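Local structure of insecticidal Delta-Endotoxin Cry8Ea1 (Bacillus Thuringiensis, 3EB7) at residues Ile218-Pro223 with Ala236-Glu241; Ile564-Phe569 with Ser576-Asp581; Asp367-Asp372 with Pro407-Tyr412; Glu53-Leu58 with Leu132-Ala137. The protein is an insecticidal toxin active against Holotrichia parallela larvae and, like other three-domain Cry toxins, probably acts by forming pores in gut membranes. All coordinates share one frame; numbering follows the deposited sequence.

How the contacts relate
Along the chain the order is contact 4, contact 1, contact 3, contact 2, each closing before the next opens. Contact 4 lies inside the N-terminal helical bundle and contact 1 at its junction with the following domain; their centres are about 19 Å apart, and they touch where Phe222 CZ lies 3.9 Å from Ala137 O, on helix 133-153. Contact 3 sits in the beta-rich middle domain, its centre about 21 Å from that of contact 1. Contact 2 joins the two sheets of the C-terminal sandwich, about 22 Å from contact 1 and about 38 Å from contact 3, centre to centre. Contact 1 therefore lies between the other three, where the domains converge.

Contact 1. Residues Ile218-Pro223 with Ala236-Glu241; sequences IMTLFP and AQLTRE
At the junction between the N-terminal helical bundle and the chain that follows it, Thr220 and Leu221, near the C-terminal end of helix 198-220, meet Leu238 and Ala236 in the loop that follows strand 234-235. The nearer pair is Thr220 with Leu238: the methyl CG2 of Thr220 lies 3.7 Å from Leu238 CD2, and Thr220 CB is 4.0 Å from the same CD2. The two side chains run past one another in opposite directions, so the contact is made alongside. Thr220 presents this methyl because its hydroxyl is turned back to the helix (chi1 -56°), where OG1 is hydrogen-bonded to Leu216 O. Leu238, with CG beside its own backbone N, brings one branch of its fork to the threonine.

In three-domain Cry toxins the last bundle helix leads into the beta-rich domains, and here the chain comes back against that helix after a dozen residues. The second pair, Leu221 CD2 and Ala236 CB, is looser at 4.2 Å; Leu18 of helix 2-20 touches both residues. Only 137 Å² is buried in all, with no hydrogen bond between the segments. Polar links lie close by: Arg240 forms a salt bridge with Asp217, one helical turn before Leu221, and Leu238 N is hydrogen-bonded to Ser436 OG. Leu221 N bonds to Ile218 O at 3.1 Å and Phe222 N to Met219 O at 3.0 Å, and Phe222-Pro223 are 3-10.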
# COMPACT_ATOMS: atom_id res chain seq x y z
N ILE A 218 5.33 -3.85 -1.63
CA ILE A 218 5.78 -5.22 -1.93
C ILE A 218 6.36 -5.93 -0.68
O ILE A 218 6.17 -7.12 -0.48
CB ILE A 218 6.78 -5.33 -3.15
CG1 ILE A 218 6.87 -6.78 -3.63
CG2 ILE A 218 8.17 -4.79 -2.80
CD1 ILE A 218 5.53 -7.38 -4.03
N MET A 219 7.05 -5.18 0.16
CA MET A 219 7.61 -5.70 1.39
C MET A 219 6.49 -6.23 2.30
O MET A 219 6.65 -7.27 2.94
CB MET A 219 8.46 -4.59 2.04
CG MET A 219 9.04 -4.92 3.41
SD MET A 219 7.93 -4.39 4.75
CE MET A 219 7.47 -2.75 4.27
N THR A 220 5.35 -5.54 2.34
CA THR A 220 4.18 -5.95 3.14
C THR A 220 3.77 -7.40 2.82
O THR A 220 3.27 -8.12 3.70
CB THR A 220 2.96 -4.97 2.94
OG1 THR A 220 3.37 -3.64 3.23
CG2 THR A 220 1.80 -5.30 3.87
N LEU A 221 4.00 -7.83 1.58
CA LEU A 221 3.55 -9.16 1.15
C LEU A 221 4.55 -10.28 1.49
O LEU A 221 4.20 -11.47 1.42
CB LEU A 221 3.21 -9.14 -0.35
CG LEU A 221 2.24 -8.04 -0.84
CD1 LEU A 221 2.13 -8.08 -2.33
CD2 LEU A 221 0.85 -8.28 -0.24
N PHE A 222 5.78 -9.89 1.88
CA PHE A 222 6.86 -10.86 2.16
C PHE A 222 6.48 -12.02 3.09
O PHE A 222 6.90 -13.15 2.85
CB PHE A 222 8.13 -10.16 2.70
CG PHE A 222 8.89 -9.35 1.66
CD1 PHE A 222 9.95 -8.53 2.06
CD2 PHE A 222 8.55 -9.41 0.29
CE1 PHE A 222 10.66 -7.79 1.15
CE2 PHE A 222 9.28 -8.67 -0.64
CZ PHE A 222 10.32 -7.84 -0.20
N PRO A 223 5.72 -11.74 4.18
CA PRO A 223 5.35 -12.86 5.10
C PRO A 223 4.48 -13.93 4.46
O PRO A 223 4.49 -15.09 4.91
CB PRO A 223 4.55 -12.15 6.22
CG PRO A 223 5.00 -10.69 6.14
CD PRO A 223 5.23 -10.44 4.68
N ALA A 236 -4.85 -10.80 0.92
CA ALA A 236 -4.24 -9.65 1.62
C ALA A 236 -4.84 -8.28 1.22
O ALA A 236 -5.27 -8.08 0.11
CB ALA A 236 -2.69 -9.64 1.45
N GLN A 237 -4.84 -7.33 2.16
CA GLN A 237 -5.37 -5.99 1.94
C GLN A 237 -4.34 -4.96 2.35
O GLN A 237 -3.80 -5.03 3.46
CB GLN A 237 -6.63 -5.76 2.80
CG GLN A 237 -7.61 -6.90 2.75
CD GLN A 237 -8.98 -6.51 3.21
OE1 GLN A 237 -9.62 -5.65 2.61
NE2 GLN A 237 -9.43 -7.12 4.29
N LEU A 238 -4.11 -3.96 1.51
CA LEU A 238 -3.27 -2.80 1.88
C LEU A 238 -4.19 -1.66 2.22
O LEU A 238 -4.86 -1.15 1.33
CB LEU A 238 -2.33 -2.40 0.73
CG LEU A 238 -1.41 -3.49 0.17
CD1 LEU A 238 -0.59 -2.96 -1.00
CD2 LEU A 238 -0.49 -3.98 1.25
N THR A 239 -4.19 -1.23 3.49
CA THR A 239 -5.17 -0.25 3.97
C THR A 239 -4.65 1.16 4.09
O THR A 239 -5.44 2.07 4.29
CB THR A 239 -5.83 -0.65 5.31
OG1 THR A 239 -4.83 -0.73 6.35
CG2 THR A 239 -6.69 -1.96 5.18
N ARG A 240 -3.34 1.34 3.98
CA ARG A 240 -2.74 2.69 3.99
C ARG A 240 -3.33 3.60 2.92
O ARG A 240 -3.67 3.15 1.81
CB ARG A 240 -1.22 2.61 3.81
CG ARG A 240 -0.72 2.57 2.35
CD ARG A 240 -0.98 1.26 1.60
NE ARG A 240 -0.56 1.30 0.19
CZ ARG A 240 -1.25 1.87 -0.80
NH1 ARG A 240 -2.42 2.49 -0.55
NH2 ARG A 240 -0.79 1.84 -2.06
N GLU A 241 -3.45 4.88 3.27
CA GLU A 241 -3.79 5.94 2.33
C GLU A 241 -2.50 6.52 1.76
O GLU A 241 -1.55 6.74 2.52
CB GLU A 241 -4.43 7.09 3.09
CG GLU A 241 -5.93 7.15 3.07
CD GLU A 241 -6.42 8.36 3.88
OE1 GLU A 241 -5.75 8.71 4.90
OE2 GLU A 241 -7.43 8.97 3.46

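Contact 2. Residues Ile564-Phe569 with Ser576-Asp581; sequences ISVRNF and SVVYID
Phe569, Ile580 and Val578 each give up 51 to 56 Å² here and carry most of the 253 Å² buried between residues 564-569 and 576-581. Phe569 meets Val578 through the far end of its ring: Val578 CG2 is 3.6 Å from Phe569 CZ and 4.0 Å from both CE1 and CE2, so the methyl is centred on that end, in an oblique approach. The ring is also bordered within its own segment, Val566 CG2 and Arg567 O lying at its edge and in its plane.

The two methyls of Val578 meet different partners. With CG1 anti to the backbone N (chi1 -177°), CG2 is left for the phenylalanine, while CG1 stands in a loose contact 4.4 Å from Val566 CG1.

These residues line the inside of a beta sandwich, the C-terminal domain of three-domain Cry toxins. Strand 559-567 belongs to one sheet and strand 578-588 to the other; their short segments run nearly antiparallel, at 166°, yet their axes stay 9.9 Å apart and no hydrogen bond joins them. The chain thus forms a beta arch, passing from sheet to sheet and pairing by side chains.

Ile580 reaches across this gap with an extended arm (chi2 -178°). Its terminal CD1 touches two neighbours of the facing strand, 3.7 Å from Ile564 CG2 and equally 3.7 Å from Val566 CG1; the isoleucine runs past the valine in the opposite direction. Phe478 of strand 476-478 packs against Val566, Phe569 and Ile580 alike, and Ile503 adds to the apolar surround of Ile580.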
# COMPACT_ATOMS: atom_id res chain seq x y z
N ILE A 564 -12.27 -7.84 18.82
CA ILE A 564 -11.17 -8.37 19.59
C ILE A 564 -11.08 -7.56 20.86
O ILE A 564 -11.13 -6.32 20.83
CB ILE A 564 -9.81 -8.32 18.80
CG1 ILE A 564 -9.86 -9.08 17.45
CG2 ILE A 564 -8.64 -8.84 19.66
CD1 ILE A 564 -10.44 -10.48 17.51
N SER A 565 -10.97 -8.26 21.98
CA SER A 565 -10.84 -7.61 23.29
C SER A 565 -9.53 -7.99 23.95
O SER A 565 -9.15 -9.18 23.94
CB SER A 565 -12.01 -8.04 24.18
OG SER A 565 -13.24 -7.53 23.66
N VAL A 566 -8.83 -6.99 24.50
CA VAL A 566 -7.61 -7.22 25.28
C VAL A 566 -7.73 -6.66 26.73
O VAL A 566 -8.37 -5.62 26.99
CB VAL A 566 -6.27 -6.76 24.56
CG1 VAL A 566 -6.12 -7.44 23.18
CG2 VAL A 566 -6.15 -5.23 24.48
N ARG A 567 -7.08 -7.37 27.66
CA ARG A 567 -7.37 -7.31 29.07
C ARG A 567 -6.16 -7.82 29.89
O ARG A 567 -5.29 -8.52 29.35
CB ARG A 567 -8.55 -8.25 29.28
CG ARG A 567 -9.33 -8.07 30.51
CD ARG A 567 -10.51 -9.02 30.48
NE ARG A 567 -11.41 -8.65 29.40
CZ ARG A 567 -12.37 -9.43 28.89
NH1 ARG A 567 -12.58 -10.66 29.37
NH2 ARG A 567 -13.12 -8.97 27.89
N ASN A 568 -6.11 -7.47 31.17
CA ASN A 568 -5.23 -8.10 32.16
C ASN A 568 -3.77 -8.06 31.74
O ASN A 568 -3.11 -9.09 31.56
CB ASN A 568 -5.70 -9.56 32.42
CG ASN A 568 -5.14 -10.16 33.73
OD1 ASN A 568 -4.71 -9.43 34.64
ND2 ASN A 568 -5.16 -11.49 33.83
N PHE A 569 -3.27 -6.84 31.55
CA PHE A 569 -1.91 -6.60 31.12
C PHE A 569 -0.94 -7.02 32.24
O PHE A 569 -1.15 -6.63 33.39
CB PHE A 569 -1.71 -5.12 30.81
CG PHE A 569 -2.31 -4.64 29.48
CD1 PHE A 569 -1.84 -3.47 28.87
CD2 PHE A 569 -3.34 -5.35 28.84
CE1 PHE A 569 -2.40 -3.01 27.67
CE2 PHE A 569 -3.90 -4.89 27.65
CZ PHE A 569 -3.44 -3.72 27.08
N SER A 576 3.74 0.20 28.44
CA SER A 576 2.88 -0.97 28.31
C SER A 576 1.91 -0.78 27.13
O SER A 576 1.17 0.20 27.09
CB SER A 576 2.16 -1.20 29.62
OG SER A 576 3.15 -1.38 30.64
N VAL A 577 1.97 -1.67 26.15
CA VAL A 577 1.25 -1.45 24.89
C VAL A 577 1.03 -2.79 24.18
O VAL A 577 1.90 -3.66 24.16
CB VAL A 577 2.02 -0.40 23.99
CG1 VAL A 577 3.31 -1.00 23.34
CG2 VAL A 577 1.10 0.28 22.91
N VAL A 578 -0.18 -2.97 23.66
CA VAL A 578 -0.52 -4.01 22.70
C VAL A 578 -0.95 -3.34 21.36
O VAL A 578 -1.91 -2.55 21.34
CB VAL A 578 -1.69 -4.87 23.23
CG1 VAL A 578 -2.04 -6.03 22.28
CG2 VAL A 578 -1.38 -5.39 24.62
N TYR A 579 -0.23 -3.64 20.28
CA TYR A 579 -0.68 -3.28 18.92
C TYR A 579 -1.36 -4.46 18.28
O TYR A 579 -0.81 -5.57 18.28
CB TYR A 579 0.50 -2.94 18.02
CG TYR A 579 1.34 -1.83 18.51
CD1 TYR A 579 2.44 -2.10 19.28
CD2 TYR A 579 1.04 -0.49 18.21
CE1 TYR A 579 3.24 -1.12 19.74
CE2 TYR A 579 1.85 0.54 18.70
CZ TYR A 579 2.96 0.20 19.45
OH TYR A 579 3.86 1.15 19.95
N ILE A 580 -2.56 -4.25 17.74
CA ILE A 580 -3.25 -5.30 16.97
C ILE A 580 -3.28 -4.95 15.47
O ILE A 580 -3.75 -3.90 15.08
CB ILE A 580 -4.65 -5.60 17.53
CG1 ILE A 580 -4.53 -6.02 19.00
CG2 ILE A 580 -5.33 -6.71 16.68
CD1 ILE A 580 -5.88 -6.39 19.60
N ASP A 581 -2.72 -5.83 14.66
CA ASP A 581 -2.57 -5.58 13.22
C ASP A 581 -3.77 -6.10 12.46
O ASP A 581 -4.52 -5.32 11.88
CB ASP A 581 -1.27 -6.21 12.67
CG ASP A 581 -1.24 -6.31 11.12
OD1 ASP A 581 -0.61 -7.25 10.61
OD2 ASP A 581 -1.82 -5.46 10.38

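Contact 3. Residues Asp367-Asp372 with Pro407-Tyr412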
# COMPACT_ATOMS: atom_id res chain seq x y z
N ASP A 367 -13.61 9.95 -12.83
CA ASP A 367 -14.11 8.76 -13.50
C ASP A 367 -14.41 7.72 -12.44
O ASP A 367 -13.54 7.40 -11.64
CB ASP A 367 -13.11 8.22 -14.49
CG ASP A 367 -12.85 9.17 -15.64
OD1 ASP A 367 -13.79 9.88 -16.10
OD2 ASP A 367 -11.71 9.17 -16.14
N ALA A 368 -15.64 7.24 -12.42
CA ALA A 368 -16.09 6.38 -11.36
C ALA A 368 -16.76 5.11 -11.87
O ALA A 368 -17.39 5.09 -12.95
CB ALA A 368 -17.05 7.15 -10.42
N ILE A 369 -16.62 4.05 -11.08
CA ILE A 369 -17.33 2.81 -11.28
C ILE A 369 -17.86 2.28 -9.94
O ILE A 369 -17.28 2.50 -8.89
CB ILE A 369 -16.41 1.74 -11.97
CG1 ILE A 369 -17.22 0.53 -12.45
CG2 ILE A 369 -15.25 1.29 -11.04
CD1 ILE A 369 -16.40 -0.36 -13.36
N TYR A 370 -18.99 1.60 -10.02
CA TYR A 370 -19.61 0.89 -8.91
C TYR A 370 -19.11 -0.55 -8.92
O TYR A 370 -19.50 -1.33 -9.80
CB TYR A 370 -21.08 0.90 -9.22
CG TYR A 370 -21.94 1.10 -8.08
CD1 TYR A 370 -22.05 2.36 -7.47
CD2 TYR A 370 -22.68 0.04 -7.58
CE1 TYR A 370 -22.88 2.55 -6.39
CE2 TYR A 370 -23.53 0.20 -6.48
CZ TYR A 370 -23.61 1.45 -5.88
OH TYR A 370 -24.43 1.55 -4.78
N PRO A 371 -18.22 -0.94 -7.97
CA PRO A 371 -17.68 -2.29 -8.15
C PRO A 371 -18.70 -3.42 -8.00
O PRO A 371 -18.42 -4.51 -8.47
CB PRO A 371 -16.57 -2.40 -7.09
CG PRO A 371 -16.91 -1.39 -6.08
CD PRO A 371 -17.64 -0.27 -6.79
N ASP A 372 -19.85 -3.17 -7.39
CA ASP A 372 -20.95 -4.15 -7.33
C ASP A 372 -21.40 -4.64 -8.71
O ASP A 372 -21.15 -5.79 -9.10
CB ASP A 372 -22.16 -3.59 -6.57
CG ASP A 372 -22.25 -4.12 -5.16
OD1 ASP A 372 -23.03 -5.09 -4.95
OD2 ASP A 372 -21.52 -3.61 -4.26
N PRO A 407 -9.01 -2.11 -19.95
CA PRO A 407 -9.37 -0.75 -19.62
C PRO A 407 -9.06 -0.43 -18.14
O PRO A 407 -9.04 -1.32 -17.29
CB PRO A 407 -10.86 -0.68 -19.92
CG PRO A 407 -11.30 -2.05 -20.06
CD PRO A 407 -10.15 -2.85 -20.51
N ASN A 408 -8.76 0.84 -17.90
CA ASN A 408 -8.44 1.31 -16.56
C ASN A 408 -9.56 1.05 -15.54
O ASN A 408 -9.26 0.80 -14.37
CB ASN A 408 -7.95 2.76 -16.58
CG ASN A 408 -8.97 3.76 -17.15
OD1 ASN A 408 -10.06 3.40 -17.62
ND2 ASN A 408 -8.62 5.03 -17.07
N TYR A 409 -10.82 1.05 -15.98
CA TYR A 409 -11.97 0.73 -15.09
C TYR A 409 -12.05 -0.73 -14.63
O TYR A 409 -12.87 -1.07 -13.73
CB TYR A 409 -13.30 1.17 -15.67
CG TYR A 409 -13.64 0.55 -16.99
CD1 TYR A 409 -14.12 -0.75 -17.06
CD2 TYR A 409 -13.49 1.28 -18.18
CE1 TYR A 409 -14.44 -1.33 -18.31
CE2 TYR A 409 -13.81 0.70 -19.45
CZ TYR A 409 -14.28 -0.60 -19.49
OH TYR A 409 -14.58 -1.19 -20.70
N GLU A 410 -11.24 -1.59 -15.27
CA GLU A 410 -11.00 -2.95 -14.78
C GLU A 410 -9.70 -3.11 -13.98
O GLU A 410 -9.69 -3.81 -13.00
CB GLU A 410 -11.08 -3.99 -15.91
CG GLU A 410 -12.44 -3.92 -16.66
CD GLU A 410 -12.66 -5.02 -17.72
OE1 GLU A 410 -13.79 -5.60 -17.74
OE2 GLU A 410 -11.72 -5.33 -18.51
N ALA A 411 -8.64 -2.40 -14.36
CA ALA A 411 -7.33 -2.64 -13.75
C ALA A 411 -6.79 -1.55 -12.79
O ALA A 411 -5.62 -1.58 -12.38
CB ALA A 411 -6.33 -2.93 -14.83
N TYR A 412 -7.64 -0.60 -12.40
CA TYR A 412 -7.22 0.49 -11.55
C TYR A 412 -6.63 -0.02 -10.22
O TYR A 412 -7.09 -1.02 -9.68
CB TYR A 412 -8.37 1.49 -11.32
CG TYR A 412 -9.61 0.94 -10.66
CD1 TYR A 412 -9.78 1.05 -9.27
CD2 TYR A 412 -10.64 0.33 -11.42
CE1 TYR A 412 -10.92 0.57 -8.64
CE2 TYR A 412 -11.80 -0.17 -10.79
CZ TYR A 412 -11.93 -0.04 -9.40
OH TYR A 412 -13.07 -0.52 -8.75
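Ile369 of strand 357-369 points its side chain at helix 408-411 and touches two tyrosines with different branches. With CG1 anti to the backbone N (chi1 -168°) and the chain extended beyond it (chi2 168°), CD1 reaches the helix: Ile369 CD1 is 3.6 Å from Tyr409 O and 4.2 Å from Tyr409 CB, the two side chains crossing at about a right angle. Ile369 CG2, the other branch, lies 3.6 Å from Tyr412 OH and 3.8 Å from Tyr412 CE2, an oblique approach to the phenol end of the ring. Two residues on, Pro371 adds a lighter touch, its CB 4.3 Å from Tyr412 OH.

The strand is an inner member of an antiparallel four-stranded sheet whose order, 376-381, 357-369, 340-352, 389-394, is that of a Greek key, one of the sheets of the beta-prism domain of these toxins. The first turn of helix 408-411 is closed by Pro407 O, which accepts from both Glu410 N and Ala411 N, and Pro407 CB lies over one face of the Tyr409 ring, offset toward the rim. Lys376 makes a cation-pi contact with Tyr409, and Arg435 one with Tyr412.

No hydrogen bond joins the segments, and the 170 Å² they bury comes mostly from Ile369 against the phenol end of Tyr412 and the backbone O and CB of Tyr409. The polar end of Tyr412 is satisfied by a hydrogen bond to Asp340 OD2; since the backbone of Asp340 also pairs with Ile369, the phenol is held to the sheet its ring packs on, and the carboxylate would probably polarise the hydroxyl.

Contact 4. Residues Glu53-Leu58 with Leu132-Ala137; sequences EQVEAL and LLSVYA
Ser134, in the first turn of helix 133-153, faces Val55 and Gln54 of helix 47-59, and all three side chains are buried. The van der Waals part is made by Val55: its CG2 is 3.3 Å from Ser134 OG and 4.0 Å from Ser134 CB, so a methyl branch sits directly against the hydroxyl. That hydroxyl occupies the position between its own backbone N and carbonyl carbon (chi1 64°), which turns OG toward Val55 and Gln54. The valine meanwhile has CG1 anti to the backbone N (chi1 -171°), leaving CG2 as the branch that reaches the serine.

Among the polar groups, Gln54 brings the amide end of its extended chain close to the same hydroxyl, with NE2 as modelled 3.0 Å from Ser134 OG.

Helix 133-153 corresponds to the central helix of the pore-forming bundle in three-domain Cry toxins, and helix 47-59 is one of those packed around it. Helices 198-220 and 2-20 close in on the same place: Met211 touches Val55, while Ala6 and Val7 touch Gln54.

Backbone hydrogen bonds hold each partner in helical form. Leu58 N bonds to Gln54 O at 3.0 Å, and Tyr136 N to Leu132 O at 2.9 Å. Leu132 stands at the N-cap position of its helix, and its CA lies 7.2 Å from Val55 CA.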
# COMPACT_ATOMS: atom_id res chain seq x y z
N GLU A 53 17.11 5.54 -11.27
CA GLU A 53 16.76 6.89 -11.70
C GLU A 53 15.61 7.48 -10.89
O GLU A 53 15.62 8.67 -10.53
CB GLU A 53 16.46 6.92 -13.20
CG GLU A 53 17.67 6.53 -14.07
CD GLU A 53 17.39 6.61 -15.58
OE1 GLU A 53 16.27 6.97 -16.00
OE2 GLU A 53 18.29 6.29 -16.38
N GLN A 54 14.61 6.66 -10.61
CA GLN A 54 13.49 7.07 -9.76
C GLN A 54 13.95 7.67 -8.42
O GLN A 54 13.67 8.80 -8.10
CB GLN A 54 12.56 5.87 -9.50
CG GLN A 54 11.45 6.21 -8.55
CD GLN A 54 10.75 4.98 -7.98
OE1 GLN A 54 9.57 5.05 -7.63
NE2 GLN A 54 11.46 3.86 -7.90
N VAL A 55 14.67 6.88 -7.62
CA VAL A 55 14.97 7.31 -6.26
C VAL A 55 16.03 8.42 -6.30
O VAL A 55 15.98 9.32 -5.50
CB VAL A 55 15.29 6.09 -5.36
CG1 VAL A 55 15.40 6.49 -3.86
CG2 VAL A 55 14.17 5.03 -5.52
N GLU A 56 16.96 8.37 -7.26
CA GLU A 56 17.91 9.48 -7.47
C GLU A 56 17.20 10.80 -7.75
O GLU A 56 17.58 11.85 -7.21
CB GLU A 56 18.93 9.16 -8.58
CG GLU A 56 19.98 8.05 -8.25
CD GLU A 56 20.85 7.71 -9.50
OE1 GLU A 56 22.08 8.01 -9.52
OE2 GLU A 56 20.29 7.18 -10.51
N ALA A 57 16.18 10.77 -8.60
CA ALA A 57 15.33 11.95 -8.83
C ALA A 57 14.56 12.40 -7.54
O ALA A 57 14.42 13.58 -7.31
CB ALA A 57 14.36 11.72 -10.02
N LEU A 58 14.07 11.47 -6.72
CA LEU A 58 13.25 11.81 -5.54
C LEU A 58 14.07 12.49 -4.44
O LEU A 58 13.59 13.37 -3.74
CB LEU A 58 12.59 10.55 -4.94
CG LEU A 58 11.42 9.91 -5.72
CD1 LEU A 58 10.94 8.67 -5.00
CD2 LEU A 58 10.28 10.89 -5.89
N LEU A 132 19.34 3.29 -3.87
CA LEU A 132 19.24 1.89 -4.33
C LEU A 132 18.10 1.09 -3.70
O LEU A 132 18.00 -0.11 -3.92
CB LEU A 132 20.56 1.14 -4.09
CG LEU A 132 21.82 1.54 -4.87
CD1 LEU A 132 23.06 1.01 -4.10
CD2 LEU A 132 21.82 1.02 -6.35
N LEU A 133 17.24 1.74 -2.92
CA LEU A 133 16.17 1.07 -2.15
C LEU A 133 15.11 0.39 -3.00
O LEU A 133 14.73 -0.75 -2.70
CB LEU A 133 15.48 2.05 -1.23
CG LEU A 133 15.14 1.70 0.22
CD1 LEU A 133 13.79 2.28 0.59
CD2 LEU A 133 15.27 0.22 0.59
N SER A 134 14.60 1.06 -4.04
CA SER A 134 13.62 0.37 -4.91
C SER A 134 14.22 -0.85 -5.68
O SER A 134 13.57 -1.88 -5.77
CB SER A 134 12.76 1.32 -5.77
OG SER A 134 13.51 2.07 -6.71
N VAL A 135 15.48 -0.75 -6.15
CA VAL A 135 16.20 -1.94 -6.64
C VAL A 135 16.23 -3.02 -5.54
O VAL A 135 15.85 -4.18 -5.75
CB VAL A 135 17.67 -1.58 -7.10
CG1 VAL A 135 18.54 -2.84 -7.29
CG2 VAL A 135 17.67 -0.75 -8.39
N TYR A 136 16.69 -2.63 -4.36
CA TYR A 136 16.81 -3.57 -3.25
C TYR A 136 15.49 -4.28 -2.94
O TYR A 136 15.47 -5.50 -2.86
CB TYR A 136 17.32 -2.83 -2.02
CG TYR A 136 17.49 -3.72 -0.81
CD1 TYR A 136 18.76 -4.18 -0.44
CD2 TYR A 136 16.38 -4.10 -0.03
CE1 TYR A 136 18.91 -4.98 0.68
CE2 TYR A 136 16.52 -4.92 1.08
CZ TYR A 136 17.79 -5.33 1.45
OH TYR A 136 17.95 -6.13 2.58
N ALA A 137 14.41 -3.53 -2.81
CA ALA A 137 13.05 -4.10 -2.59
C ALA A 137 12.57 -5.11 -3.66
O ALA A 137 12.02 -6.19 -3.34
CB ALA A 137 11.98 -2.96 -2.37